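Local coordinates for alanine racemase, biosynthetic (Pseudomonas aeruginosa PAO1, PDB 6A2F), which belongs to the alanine racemase family, joins a TIM-barrel domain to a mostly beta C-terminal domain, and carries a covalently bound pyridoxal phosphate, at residues A192-V197 with G211-G216; L124-H129 with L156-A161. All coordinates share one frame; numbering follows the deposited sequence.

Overall arrangement
Both contacts lie in the TIM-barrel domain, at the C-terminal ends of its parallel strands. From the N terminus, the chain reaches contact 2 first. The loop after strand 118-123 meets the end of strand 151-157. This closes a beta-alpha-beta crossover that passes through helix 135-145. Helix 169-179 and strand 189-190 follow. Contact 1 then closes a shorter loop, from the start of helix 194-199 across strand 207-208 to the 3-10 turn at 212-215. The two loops run in series, and neither nests in the other. The centres of contact 1 and contact 2 are about 16 Å apart. They still touch, because Asn193 packs on His159 and Ala196 on the ring of Phe160.

Contact 1: residues A192-V197 with G211-G216; sequences ANSAAV and GIMLYG
Ser194 keeps OG beside its own backbone N and anti to the carbonyl carbon (chi1 -64°), which aims the hydroxyl at the 211-216 turn. Met213 places CG between its backbone N and carbonyl carbon (chi1 77°), which brings CB and CG against Ser194. The two residues meet through a bond from Met213 N to Ser194 OG of 3.2 Å, nearly straight at 168°. Met213 CG lies 3.4 Å from the same OG, and Met213 CB lies 3.7 Å from Ser194 CB. Further out, the Met213 chain bends at its last torsion and crosses the side chain of Val197 at about a right angle. There Val197 CG1 touches Met213 SD at 3.9 Å. Leu19 and Ala20 of helix 10-22 also pack against Met213. Ile212 adds CG2 at 3.8 Å from Ser194 CB, while the rest of its side chain runs on to Tyr342 and Leu345.

Each segment holds its own shape. Asn193 N-caps helix 194-199, with OD1 accepting from Ala196 N at 3.1 Å. Leu214 N bonds to Gly211 O at 2.9 Å and starts the 3-10 turn of 212-215.

The contact is buried, and a phosphate satisfies several of its polar atoms. Ser194 OG, Gly211 N and Ile212 N all hydrogen-bond to the phosphate of the modified lysine at position 34. Ser194 OG therefore serves both the cofactor and the turn. Ser194 reaches the phosphate through its hydroxyl, and the 211-216 turn through its backbone. The N-H groups of Gly211 and Ile212 probably help to balance its negative charge. This is the phosphate-binding cup at the C-terminal mouth of a TIM barrel, as in the pyridoxal phosphate enzymes of the alanine racemase fold.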
loop_
_atom_site.group_PDB
_atom_site.type_symbol
_atom_site.label_atom_id
_atom_site.label_comp_id
_atom_site.label_asym_id
_atom_site.label_seq_id
_atom_site.Cartn_x
_atom_site.Cartn_y
_atom_site.Cartn_z
ATOM N N ALA A 192 -5.055 11.725 -24.625
ATOM C CA ALA A 192 -5.479 12.452 -23.424
ATOM C C ALA A 192 -5.721 11.594 -22.177
ATOM O O ALA A 192 -6.629 10.752 -22.157
ATOM C CB ALA A 192 -6.722 13.279 -23.733
ATOM N N ASN A 193 -4.912 11.829 -21.140
ATOM C CA ASN A 193 -5.226 11.366 -19.776
ATOM C C ASN A 193 -6.222 12.339 -19.112
ATOM O O ASN A 193 -6.704 13.268 -19.765
ATOM C CB ASN A 193 -3.950 11.184 -18.931
ATOM C CG ASN A 193 -3.066 12.431 -18.894
ATOM O OD1 ASN A 193 -3.474 13.525 -19.297
ATOM N ND2 ASN A 193 -1.846 12.265 -18.398
ATOM N N SER A 194 -6.526 12.134 -17.828
ATOM C CA SER A 194 -7.492 12.983 -17.115
ATOM C C SER A 194 -7.111 14.454 -17.213
ATOM O O SER A 194 -7.938 15.300 -17.573
ATOM C CB SER A 194 -7.607 12.577 -15.645
ATOM O OG SER A 194 -8.134 11.270 -15.500
ATOM N N ALA A 195 -5.848 14.741 -16.904
ATOM C CA ALA A 195 -5.296 16.085 -17.001
ATOM C C ALA A 195 -5.624 16.722 -18.350
ATOM O O ALA A 195 -6.180 17.824 -18.403
ATOM C CB ALA A 195 -3.792 16.056 -16.764
ATOM N N ALA A 196 -5.304 16.010 -19.428
ATOM C CA ALA A 196 -5.513 16.516 -20.777
ATOM C C ALA A 196 -6.987 16.566 -21.166
ATOM O O ALA A 196 -7.392 17.444 -21.929
ATOM C CB ALA A 196 -4.716 15.696 -21.785
ATOM N N VAL A 197 -7.786 15.633 -20.644
ATOM C CA VAL A 197 -9.230 15.604 -20.917
ATOM C C VAL A 197 -9.871 16.916 -20.472
ATOM O O VAL A 197 -10.808 17.414 -21.107
ATOM C CB VAL A 197 -9.938 14.410 -20.228
ATOM C CG1 VAL A 197 -11.453 14.599 -20.200
ATOM C CG2 VAL A 197 -9.587 13.106 -20.926
ATOM N N GLY A 211 -8.599 8.357 -16.072
ATOM C CA GLY A 211 -8.426 7.488 -14.918
ATOM C C GLY A 211 -8.805 8.204 -13.633
ATOM O O GLY A 211 -9.959 8.161 -13.205
ATOM N N ILE A 212 -7.828 8.881 -13.033
ATOM C CA ILE A 212 -7.977 9.499 -11.710
ATOM C C ILE A 212 -9.223 10.388 -11.557
ATOM O O ILE A 212 -9.873 10.369 -10.502
ATOM C CB ILE A 212 -6.681 10.245 -11.284
ATOM C CG1 ILE A 212 -6.701 10.614 -9.791
ATOM C CG2 ILE A 212 -6.426 11.466 -12.158
ATOM C CD1 ILE A 212 -6.512 9.445 -8.842
ATOM N N MET A 213 -9.570 11.136 -12.607
ATOM C CA MET A 213 -10.724 12.042 -12.554
ATOM C C MET A 213 -12.042 11.298 -12.342
ATOM O O MET A 213 -12.991 11.852 -11.777
ATOM C CB MET A 213 -10.797 12.944 -13.794
ATOM C CG MET A 213 -11.321 12.278 -15.057
ATOM S SD MET A 213 -11.430 13.422 -16.450
ATOM C CE MET A 213 -12.852 14.409 -15.992
ATOM N N LEU A 214 -12.084 10.041 -12.783
ATOM C CA LEU A 214 -13.247 9.182 -12.597
ATOM C C LEU A 214 -13.567 8.973 -11.125
ATOM O O LEU A 214 -14.720 8.745 -10.762
ATOM C CB LEU A 214 -13.024 7.830 -13.277
ATOM C CG LEU A 214 -13.593 7.552 -14.677
ATOM C CD1 LEU A 214 -13.599 8.771 -15.589
ATOM C CD2 LEU A 214 -12.849 6.393 -15.322
ATOM N N TYR A 215 -12.548 9.075 -10.280
ATOM C CA TYR A 215 -12.690 8.738 -8.867
ATOM C C TYR A 215 -12.788 9.978 -7.967
ATOM O O TYR A 215 -12.791 9.875 -6.739
ATOM C CB TYR A 215 -11.569 7.774 -8.442
ATOM C CG TYR A 215 -11.415 6.604 -9.400
ATOM C CD1 TYR A 215 -12.247 5.486 -9.310
ATOM C CD2 TYR A 215 -10.458 6.632 -10.415
ATOM C CE1 TYR A 215 -12.123 4.425 -10.194
ATOM C CE2 TYR A 215 -10.324 5.577 -11.305
ATOM C CZ TYR A 215 -11.157 4.474 -11.192
ATOM O OH TYR A 215 -11.017 3.420 -12.075
ATOM N N GLY A 216 -12.894 11.145 -8.599
ATOM C CA GLY A 216 -13.098 12.398 -7.882
ATOM C C GLY A 216 -11.843 12.921 -7.217
ATOM O O GLY A 216 -11.907 13.608 -6.192
#

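Contact 2: residues L124-H129 with L156-A161; sequences LDSGMH and LISHFA
Ser158 OG is gripped by two groups of the 124-129 loop. It donates to Leu124 O at 2.6 Å and accepts from Ser126 OG at 2.9 Å. The hydroxyl stands anti to its own backbone N (chi1 -155°), which turns it to the loop. It meets the Leu124 carbonyl from above, 45° out of the plane. Gln174 NE2 donates to Ser126 OG. Leu124 N also bonds to Ile157 O at 2.8 Å, next to the paired strands 118-123 and 151-157.

A water bridges Ser126 and His159. It accepts from Ser126 N at 2.9 Å and donates to His159 O at 3.1 Å. Asp125 points away and shapes the loop instead. Its OD1 takes Gly127 N, making an Asx turn, and His129 N from the opposite face of the carboxylate. Its OD2 forms a salt bridge with Arg244 of the second subunit.

Met128 bends twice to bring CE to the edge of the His159 ring, in its plane, 3.3 Å from His159 CD2. Its SD rests 3.9 Å from Ala161 CB. The Met128 side chain is also about 5 Å from a bound D-lysine. His159 ND1 bonds to Arg209, and NE2 bonds to Tyr254 of the second subunit.

The donor directions run one way, from Gln174 NE2 through Ser126 OG and Ser158 OG to Leu124 O, consistent with each hydroxyl both giving and taking a bond. This chain of bonds ties the loop to the end of strand 151-157, while Asp125 and His159 reach the second subunit.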
loop_
_atom_site.group_PDB
_atom_site.type_symbol
_atom_site.label_atom_id
_atom_site.label_comp_id
_atom_site.label_asym_id
_atom_site.label_seq_id
_atom_site.Cartn_x
_atom_site.Cartn_y
_atom_site.Cartn_z
ATOM N N LEU A 124 3.635 5.616 -29.329
ATOM C CA LEU A 124 4.679 6.600 -29.535
ATOM C C LEU A 124 5.237 7.057 -28.195
ATOM O O LEU A 124 4.484 7.410 -27.280
ATOM C CB LEU A 124 4.117 7.807 -30.297
ATOM C CG LEU A 124 4.990 9.058 -30.411
ATOM C CD1 LEU A 124 6.162 8.828 -31.356
ATOM C CD2 LEU A 124 4.147 10.237 -30.861
ATOM N N ASP A 125 6.556 7.153 -28.118
ATOM C CA ASP A 125 7.183 7.719 -26.949
ATOM C C ASP A 125 7.389 9.158 -27.400
ATOM O O ASP A 125 8.217 9.428 -28.258
ATOM C CB ASP A 125 8.521 7.053 -26.659
ATOM C CG ASP A 125 9.306 7.765 -25.573
ATOM O OD1 ASP A 125 8.743 8.633 -24.892
ATOM O OD2 ASP A 125 10.494 7.453 -25.405
ATOM N N SER A 126 6.622 10.074 -26.832
ATOM C CA SER A 126 6.696 11.481 -27.210
ATOM C C SER A 126 7.452 12.396 -26.248
ATOM O O SER A 126 7.469 13.603 -26.434
ATOM C CB SER A 126 5.302 12.038 -27.489
ATOM O OG SER A 126 4.472 11.940 -26.358
ATOM N N GLY A 127 8.112 11.824 -25.252
ATOM C CA GLY A 127 8.836 12.622 -24.281
ATOM C C GLY A 127 8.840 12.056 -22.877
ATOM O O GLY A 127 9.622 12.484 -22.048
ATOM N N MET A 128 7.978 11.078 -22.615
ATOM C CA MET A 128 7.942 10.376 -21.328
ATOM C C MET A 128 9.238 9.589 -21.131
ATOM O O MET A 128 9.762 9.484 -20.030
ATOM C CB MET A 128 6.753 9.432 -21.254
ATOM C CG MET A 128 5.584 9.942 -20.435
ATOM S SD MET A 128 5.808 9.736 -18.664
ATOM C CE MET A 128 4.151 9.308 -18.188
ATOM N N HIS A 129 9.713 9.015 -22.230
ATOM C CA HIS A 129 10.942 8.241 -22.310
ATOM C C HIS A 129 11.040 6.945 -21.527
ATOM O O HIS A 129 12.104 6.571 -21.052
ATOM C CB HIS A 129 12.180 9.121 -22.141
ATOM C CG HIS A 129 12.413 10.036 -23.299
ATOM N ND1 HIS A 129 12.762 9.575 -24.547
ATOM C CD2 HIS A 129 12.323 11.380 -23.407
ATOM C CE1 HIS A 129 12.883 10.598 -25.373
ATOM N NE2 HIS A 129 12.624 11.704 -24.705
ATOM N N LEU A 156 -2.999 4.812 -32.975
ATOM C CA LEU A 156 -1.880 5.537 -32.380
ATOM C C LEU A 156 -2.183 5.959 -30.942
ATOM O O LEU A 156 -3.264 6.484 -30.650
ATOM C CB LEU A 156 -1.498 6.754 -33.232
ATOM C CG LEU A 156 -0.328 7.626 -32.750
ATOM C CD1 LEU A 156 1.003 6.900 -32.876
ATOM C CD2 LEU A 156 -0.288 8.957 -33.488
ATOM N N ILE A 157 -1.217 5.726 -30.054
ATOM C CA ILE A 157 -1.340 6.104 -28.645
ATOM C C ILE A 157 -0.031 6.708 -28.107
ATOM O O ILE A 157 1.067 6.251 -28.442
ATOM C CB ILE A 157 -1.857 4.927 -27.759
ATOM C CG1 ILE A 157 -2.239 5.418 -26.354
ATOM C CG2 ILE A 157 -0.851 3.778 -27.701
ATOM C CD1 ILE A 157 -2.882 4.372 -25.466
ATOM N N SER A 158 -0.168 7.762 -27.305
ATOM C CA SER A 158 0.943 8.338 -26.561
ATOM C C SER A 158 0.416 8.926 -25.258
ATOM O O SER A 158 -0.798 9.037 -25.068
ATOM C CB SER A 158 1.671 9.400 -27.387
ATOM O OG SER A 158 3.009 9.547 -26.947
ATOM N N HIS A 159 1.324 9.305 -24.369
ATOM C CA HIS A 159 0.956 9.704 -23.016
ATOM C C HIS A 159 1.818 10.880 -22.540
ATOM O O HIS A 159 3.041 10.852 -22.693
ATOM C CB HIS A 159 1.098 8.497 -22.076
ATOM C CG HIS A 159 0.553 8.721 -20.699
ATOM N ND1 HIS A 159 -0.798 8.710 -20.420
ATOM C CD2 HIS A 159 1.178 8.940 -19.518
ATOM C CE1 HIS A 159 -0.981 8.922 -19.129
ATOM N NE2 HIS A 159 0.204 9.065 -18.559
ATOM N N PHE A 160 1.169 11.903 -21.975
ATOM C CA PHE A 160 1.840 13.120 -21.494
ATOM C C PHE A 160 2.613 12.884 -20.206
ATOM O O PHE A 160 2.226 12.044 -19.396
ATOM C CB PHE A 160 0.820 14.228 -21.219
ATOM C CG PHE A 160 0.267 14.887 -22.452
ATOM C CD1 PHE A 160 1.096 15.592 -23.321
ATOM C CD2 PHE A 160 -1.099 14.842 -22.721
ATOM C CE1 PHE A 160 0.578 16.219 -24.444
ATOM C CE2 PHE A 160 -1.623 15.470 -23.842
ATOM C CZ PHE A 160 -0.784 16.159 -24.704
ATOM N N ALA A 161 3.687 13.645 -20.006
ATOM C CA ALA A 161 4.475 13.569 -18.766
ATOM C C ALA A 161 4.142 14.674 -17.754
ATOM O O ALA A 161 4.385 14.519 -16.555
ATOM C CB ALA A 161 5.968 13.575 -19.082
HETATM O O HOH W 1 5.342 9.563 -24.243
#